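Local structure of guanine deaminase (Escherichia coli, 6OHB) at residues Arg65-Arg70 / Arg427-Gly432; Val91-Glu96 / Asn103-Pro108. The protein catalyses the zinc-dependent hydrolytic deamination of guanine to xanthine and ammonia, a step of purine degradation. One frame throughout, in Å; residues are numbered along the deposited sequence.

Contact 1 (Arg65-Arg70 / Arg427-Gly432)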
loop_
_atom_site.group_PDB
_atom_site.type_symbol
_atom_site.label_atom_id
_atom_site.label_comp_id
_atom_site.label_asym_id
_atom_site.label_seq_id
_atom_site.Cartn_x
_atom_site.Cartn_y
_atom_site.Cartn_z
ATOM N N ARG A 65 -19.405 -32.307 13.453
ATOM C CA ARG A 65 -18.572 -31.523 14.349
ATOM C C ARG A 65 -18.483 -30.092 13.829
ATOM O O ARG A 65 -18.402 -29.857 12.618
ATOM C CB ARG A 65 -17.201 -32.175 14.511
ATOM C CG ARG A 65 -17.330 -33.506 15.265
ATOM C CD ARG A 65 -16.045 -33.966 15.928
ATOM N NE ARG A 65 -15.538 -33.021 16.923
ATOM C CZ ARG A 65 -15.938 -32.968 18.191
ATOM N NH1 ARG A 65 -16.870 -33.802 18.636
ATOM N NH2 ARG A 65 -15.405 -32.074 19.014
ATOM N N VAL A 66 -18.527 -29.135 14.749
ATOM C CA VAL A 66 -18.524 -27.725 14.383
ATOM C C VAL A 66 -17.103 -27.288 14.055
ATOM O O VAL A 66 -16.135 -27.734 14.682
ATOM C CB VAL A 66 -19.130 -26.874 15.518
ATOM C CG1 VAL A 66 -18.437 -27.172 16.830
ATOM C CG2 VAL A 66 -19.043 -25.388 15.192
ATOM N N ARG A 67 -16.970 -26.471 13.010
ATOM C CA ARG A 67 -15.698 -25.846 12.659
ATOM C C ARG A 67 -15.492 -24.659 13.590
ATOM O O ARG A 67 -16.244 -23.681 13.533
ATOM C CB ARG A 67 -15.692 -25.414 11.196
ATOM C CG ARG A 67 -15.881 -26.565 10.228
ATOM C CD ARG A 67 -17.156 -26.389 9.423
ATOM N NE ARG A 67 -17.559 -27.620 8.749
ATOM C CZ ARG A 67 -17.061 -28.035 7.588
ATOM N NH1 ARG A 67 -16.129 -27.321 6.963
ATOM N NH2 ARG A 67 -17.493 -29.170 7.052
ATOM N N ASP A 68 -14.494 -24.754 14.466
ATOM C CA ASP A 68 -14.282 -23.797 15.552
ATOM C C ASP A 68 -13.232 -22.774 15.112
ATOM O O ASP A 68 -12.030 -23.047 15.145
ATOM C CB ASP A 68 -13.864 -24.543 16.816
ATOM C CG ASP A 68 -13.777 -23.642 18.031
ATOM O OD1 ASP A 68 -14.092 -22.439 17.908
ATOM O OD2 ASP A 68 -13.372 -24.137 19.108
ATOM N N TYR A 69 -13.688 -21.592 14.698
ATOM C CA TYR A 69 -12.798 -20.510 14.292
ATOM C C TYR A 69 -12.731 -19.403 15.340
ATOM O O TYR A 69 -12.544 -18.231 15.002
ATOM C CB TYR A 69 -13.236 -19.931 12.947
ATOM C CG TYR A 69 -13.172 -20.912 11.802
ATOM C CD1 TYR A 69 -11.990 -21.584 11.497
ATOM C CD2 TYR A 69 -14.291 -21.168 11.016
ATOM C CE1 TYR A 69 -11.926 -22.488 10.438
ATOM C CE2 TYR A 69 -14.239 -22.070 9.957
ATOM C CZ TYR A 69 -13.053 -22.724 9.674
ATOM O OH TYR A 69 -12.999 -23.619 8.629
ATOM N N ARG A 70 -12.880 -19.758 16.616
ATOM C CA ARG A 70 -12.806 -18.762 17.675
ATOM C C ARG A 70 -11.409 -18.168 17.742
ATOM O O ARG A 70 -10.408 -18.874 17.606
ATOM C CB ARG A 70 -13.207 -19.377 19.018
ATOM C CG ARG A 70 -14.721 -19.542 19.150
ATOM C CD ARG A 70 -15.117 -20.190 20.464
ATOM N NE ARG A 70 -14.631 -21.562 20.571
ATOM C CZ ARG A 70 -14.731 -22.305 21.667
ATOM N NH1 ARG A 70 -15.309 -21.810 22.752
ATOM N NH2 ARG A 70 -14.258 -23.543 21.677
ATOM N N ARG A 427 -9.393 -18.657 5.973
ATOM C CA ARG A 427 -10.197 -19.634 5.250
ATOM C C ARG A 427 -11.145 -18.888 4.320
ATOM O O ARG A 427 -11.590 -17.780 4.630
ATOM C CB ARG A 427 -11.019 -20.540 6.200
ATOM C CG ARG A 427 -10.230 -21.431 7.179
ATOM C CD ARG A 427 -9.671 -22.682 6.513
ATOM N NE ARG A 427 -8.990 -23.568 7.461
ATOM C CZ ARG A 427 -7.729 -23.423 7.869
ATOM N NH1 ARG A 427 -6.977 -22.417 7.420
ATOM N NH2 ARG A 427 -7.211 -24.291 8.729
ATOM N N THR A 428 -11.460 -19.504 3.183
ATOM C CA THR A 428 -12.472 -18.972 2.278
ATOM C C THR A 428 -13.471 -20.071 1.938
ATOM O O THR A 428 -13.083 -21.148 1.456
ATOM C CB THR A 428 -11.854 -18.390 0.995
ATOM O OG1 THR A 428 -10.945 -17.337 1.341
ATOM C CG2 THR A 428 -12.940 -17.819 0.086
ATOM N N TYR A 429 -14.753 -19.768 2.167
ATOM C CA TYR A 429 -15.878 -20.641 1.867
ATOM C C TYR A 429 -16.664 -20.057 0.699
ATOM O O TYR A 429 -17.037 -18.874 0.722
ATOM C CB TYR A 429 -16.807 -20.784 3.081
ATOM C CG TYR A 429 -16.313 -21.700 4.184
ATOM C CD1 TYR A 429 -15.304 -21.296 5.058
ATOM C CD2 TYR A 429 -16.869 -22.967 4.365
ATOM C CE1 TYR A 429 -14.852 -22.134 6.078
ATOM C CE2 TYR A 429 -16.423 -23.810 5.379
ATOM C CZ TYR A 429 -15.418 -23.389 6.233
ATOM O OH TYR A 429 -14.980 -24.225 7.239
ATOM N N VAL A 430 -16.936 -20.890 -0.301
ATOM C CA VAL A 430 -17.766 -20.514 -1.440
ATOM C C VAL A 430 -18.859 -21.564 -1.595
ATOM O O VAL A 430 -18.575 -22.768 -1.573
ATOM C CB VAL A 430 -16.937 -20.386 -2.732
ATOM C CG1 VAL A 430 -17.833 -20.417 -3.955
ATOM C CG2 VAL A 430 -16.112 -19.102 -2.703
ATOM N N ASP A 431 -20.105 -21.106 -1.746
ATOM C CA ASP A 431 -21.261 -22.001 -1.864
ATOM C C ASP A 431 -21.347 -22.945 -0.660
ATOM O O ASP A 431 -21.622 -24.138 -0.797
ATOM C CB ASP A 431 -21.224 -22.777 -3.186
ATOM C CG ASP A 431 -22.522 -23.519 -3.467
ATOM O OD1 ASP A 431 -23.601 -22.900 -3.345
ATOM O OD2 ASP A 431 -22.457 -24.719 -3.813
ATOM N N GLY A 432 -21.041 -22.417 0.524
ATOM C CA GLY A 432 -21.089 -23.212 1.732
ATOM C C GLY A 432 -19.989 -24.239 1.847
ATOM O O GLY A 432 -20.050 -25.101 2.726
#
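The hydroxyls of Tyr69 and Tyr429 meet head-on: the two side chains come from opposite directions, and OH of Tyr69 lies 2.5 Å from OH of Tyr429, a very short hydrogen bond in which either could be the donor. Each oxygen sits at the edge of the other ring, near its plane, and carbon contact is slight, CE2 of Tyr69 approaching CE1 of Tyr429 to 3.9 Å. A second, weak bond ends on the same oxygen: NH1 of Arg67 donates to OH of Tyr429 over 3.3 Å, in the guanidinium plane, with an N-H...O angle of 153°. On the other segment, CG of Arg427 rests against Tyr69, 3.8 Å from its CE1, where the Arg427 chain bends at chi2 (-79°). Strand 67-70 is an edge strand of the small four-stranded sheet, hydrogen-bonded to strand 8-12, whereas strand 427-430 runs antiparallel to strands 388-391 and 433-437; the contact is thus a side-chain bridge between strands 11.7 Å apart at their axes. A phenylalanine in place of Tyr69 would probably cost the Tyr429 hydroxyl its short bond and leave the weak one from Arg67. Further out, the Tyr429 ring stacks on Phe388, and the Tyr69 side chain also touches Val11 and Val390. Along strand 67-70, Asp68 OD1 accepts from Arg70 N in an Asx turn, while Arg70 grips both carboxylate oxygens through NE and NH2.

Contact 2 (Val91-Glu96 / Asn103-Pro108)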
loop_
_atom_site.group_PDB
_atom_site.type_symbol
_atom_site.label_atom_id
_atom_site.label_comp_id
_atom_site.label_asym_id
_atom_site.label_seq_id
_atom_site.Cartn_x
_atom_site.Cartn_y
_atom_site.Cartn_z
ATOM N N VAL A 91 3.725 -6.414 -16.270
ATOM C CA VAL A 91 4.740 -5.575 -15.644
ATOM C C VAL A 91 4.895 -4.330 -16.508
ATOM O O VAL A 91 5.239 -4.427 -17.692
ATOM C CB VAL A 91 6.079 -6.312 -15.494
ATOM C CG1 VAL A 91 7.132 -5.390 -14.876
ATOM C CG2 VAL A 91 5.901 -7.572 -14.663
ATOM N N GLY A 92 4.632 -3.168 -15.924
ATOM C CA GLY A 92 4.696 -1.915 -16.646
ATOM C C GLY A 92 5.942 -1.113 -16.320
ATOM O O GLY A 92 6.507 -1.225 -15.235
ATOM N N ALA A 93 6.374 -0.304 -17.283
ATOM C CA ALA A 93 7.408 0.678 -17.005
ATOM C C ALA A 93 6.871 1.736 -16.039
ATOM O O ALA A 93 5.670 1.820 -15.765
ATOM C CB ALA A 93 7.900 1.327 -18.301
ATOM N N TYR A 94 7.780 2.549 -15.515
ATOM C CA TYR A 94 7.395 3.566 -14.551
ATOM C C TYR A 94 6.860 4.806 -15.255
ATOM O O TYR A 94 7.350 5.198 -16.319
ATOM C CB TYR A 94 8.586 3.940 -13.664
ATOM N N GLY A 95 5.829 5.409 -14.662
ATOM C CA GLY A 95 5.412 6.752 -15.006
ATOM C C GLY A 95 4.450 6.882 -16.166
ATOM O O GLY A 95 3.884 7.967 -16.352
ATOM N N GLU A 96 4.244 5.830 -16.951
ATOM C CA GLU A 96 3.402 5.960 -18.127
ATOM C C GLU A 96 1.924 5.943 -17.735
ATOM O O GLU A 96 1.538 5.422 -16.685
ATOM C CB GLU A 96 3.713 4.855 -19.136
ATOM C CG GLU A 96 4.984 5.117 -19.938
ATOM C CD GLU A 96 4.701 5.892 -21.207
ATOM O OE1 GLU A 96 5.655 6.314 -21.893
ATOM O OE2 GLU A 96 3.513 6.104 -21.500
ATOM N N ASN A 103 -1.466 0.756 -24.833
ATOM C CA ASN A 103 -0.824 0.317 -26.069
ATOM C C ASN A 103 0.519 -0.379 -25.851
ATOM O O ASN A 103 0.912 -1.202 -26.685
ATOM C CB ASN A 103 -0.626 1.509 -27.014
ATOM C CG ASN A 103 -1.941 2.148 -27.432
ATOM O OD1 ASN A 103 -2.614 1.671 -28.347
ATOM N ND2 ASN A 103 -2.310 3.237 -26.765
ATOM N N LYS A 104 1.208 -0.120 -24.738
ATOM C CA LYS A 104 2.527 -0.699 -24.507
ATOM C C LYS A 104 2.508 -1.982 -23.689
ATOM O O LYS A 104 3.350 -2.857 -23.913
ATOM C CB LYS A 104 3.446 0.318 -23.825
ATOM C CG LYS A 104 3.776 1.508 -24.707
ATOM C CD LYS A 104 5.050 2.198 -24.263
ATOM C CE LYS A 104 4.810 3.670 -23.984
ATOM N NZ LYS A 104 6.036 4.307 -23.435
ATOM N N HIS A 105 1.581 -2.121 -22.746
ATOM C CA HIS A 105 1.587 -3.244 -21.819
ATOM C C HIS A 105 0.303 -4.056 -21.881
ATOM O O HIS A 105 0.360 -5.290 -21.951
ATOM C CB HIS A 105 1.821 -2.739 -20.386
ATOM C CG HIS A 105 3.086 -1.954 -20.223
ATOM N ND1 HIS A 105 3.100 -0.648 -19.784
ATOM C CD2 HIS A 105 4.379 -2.294 -20.437
ATOM C CE1 HIS A 105 4.346 -0.213 -19.739
ATOM N NE2 HIS A 105 5.142 -1.193 -20.128
ATOM N N THR A 106 -0.856 -3.393 -21.888
ATOM C CA THR A 106 -2.130 -4.093 -21.751
ATOM C C THR A 106 -2.389 -5.026 -22.930
ATOM O O THR A 106 -2.653 -6.222 -22.742
ATOM C CB THR A 106 -3.261 -3.073 -21.621
ATOM O OG1 THR A 106 -3.118 -2.354 -20.390
ATOM C CG2 THR A 106 -4.617 -3.763 -21.650
ATOM N N PHE A 107 -2.311 -4.493 -24.159
ATOM C CA PHE A 107 -2.644 -5.300 -25.336
ATOM C C PHE A 107 -1.658 -6.437 -25.582
ATOM O O PHE A 107 -2.110 -7.558 -25.873
ATOM C CB PHE A 107 -2.776 -4.399 -26.566
ATOM C CG PHE A 107 -3.865 -3.372 -26.458
ATOM C CD1 PHE A 107 -4.957 -3.578 -25.629
ATOM C CD2 PHE A 107 -3.801 -2.201 -27.192
ATOM C CE1 PHE A 107 -5.959 -2.631 -25.530
ATOM C CE2 PHE A 107 -4.801 -1.252 -27.100
ATOM C CZ PHE A 107 -5.882 -1.467 -26.267
ATOM N N PRO A 108 -0.331 -6.234 -25.532
ATOM C CA PRO A 108 0.565 -7.393 -25.705
ATOM C C PRO A 108 0.385 -8.442 -24.624
ATOM O O PRO A 108 0.497 -9.642 -24.902
ATOM C CB PRO A 108 1.970 -6.767 -25.667
ATOM C CG PRO A 108 1.764 -5.326 -25.975
ATOM C CD PRO A 108 0.431 -4.981 -25.379
#
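Gly92 lies flat against the imidazole of His105 in a CH-pi contact, its CA 3.5 Å from the ring centroid and only 10° off the ring normal. The opposite face of the same ring is covered from within its own segment by CB of Lys104, 4.1 Å above the plane, so the imidazole is sandwiched between glycine backbone and lysine methylene. His105 has CG beside its backbone N (chi1 -57°), which carries the ring out toward the loop. With no side chain on Gly92, its CA can sit directly over the ring.

Around the ring the loop backbone adds polar neighbours and van der Waals contacts. Ala93 N stands 3.2 Å from His105 CE1, Val91 O comes to 3.6 Å from His105 CD2, and the Ala93 methyl brushes CE1 at 4.1 Å.

The charged interaction lies farther along the loop. Lys104 NZ forms a salt bridge and hydrogen bond to Glu96 OE1 at 2.6 Å, reaching it from well above the carboxylate plane, 79° out of it; the two side chains cross at about a right angle.

Tyr344 of the second subunit hydrogen-bonds to Gly95 N on the loop. The His105 side chain is about 8 Å from that of Gln87, which probably binds substrate, and about 13 Å from the zinc ion, so the contact lies beside the active site. Trp101, one turn earlier, meets His105 edge-to-face. The loop joins strand 73-84, which supplies zinc ligands His82 and His84, to helix 98-111, and folds back on that helix where it widens into a pi-type turn.

From the N terminus, the chain builds most of a small four-stranded sheet, strands 14-18 and 32-35 going to the other strand system, and completes it with strand 67-70, the first side of contact 1. After strand 73-84 a loop turns back on helix 98-111, so contact 2 closes a short loop with six residues between its segments. The chain continues through the TIM-barrel amidohydrolase domain before strand 425-430 returns to contact 1. Its long loop, 356 residues, therefore encloses contact 2 without crossing it. The centres lie about 40 Å apart: contact 1 ties the small sheet to the C-terminal strands, contact 2 the loop after strand 73-84, near the probable substrate site, to the following helix.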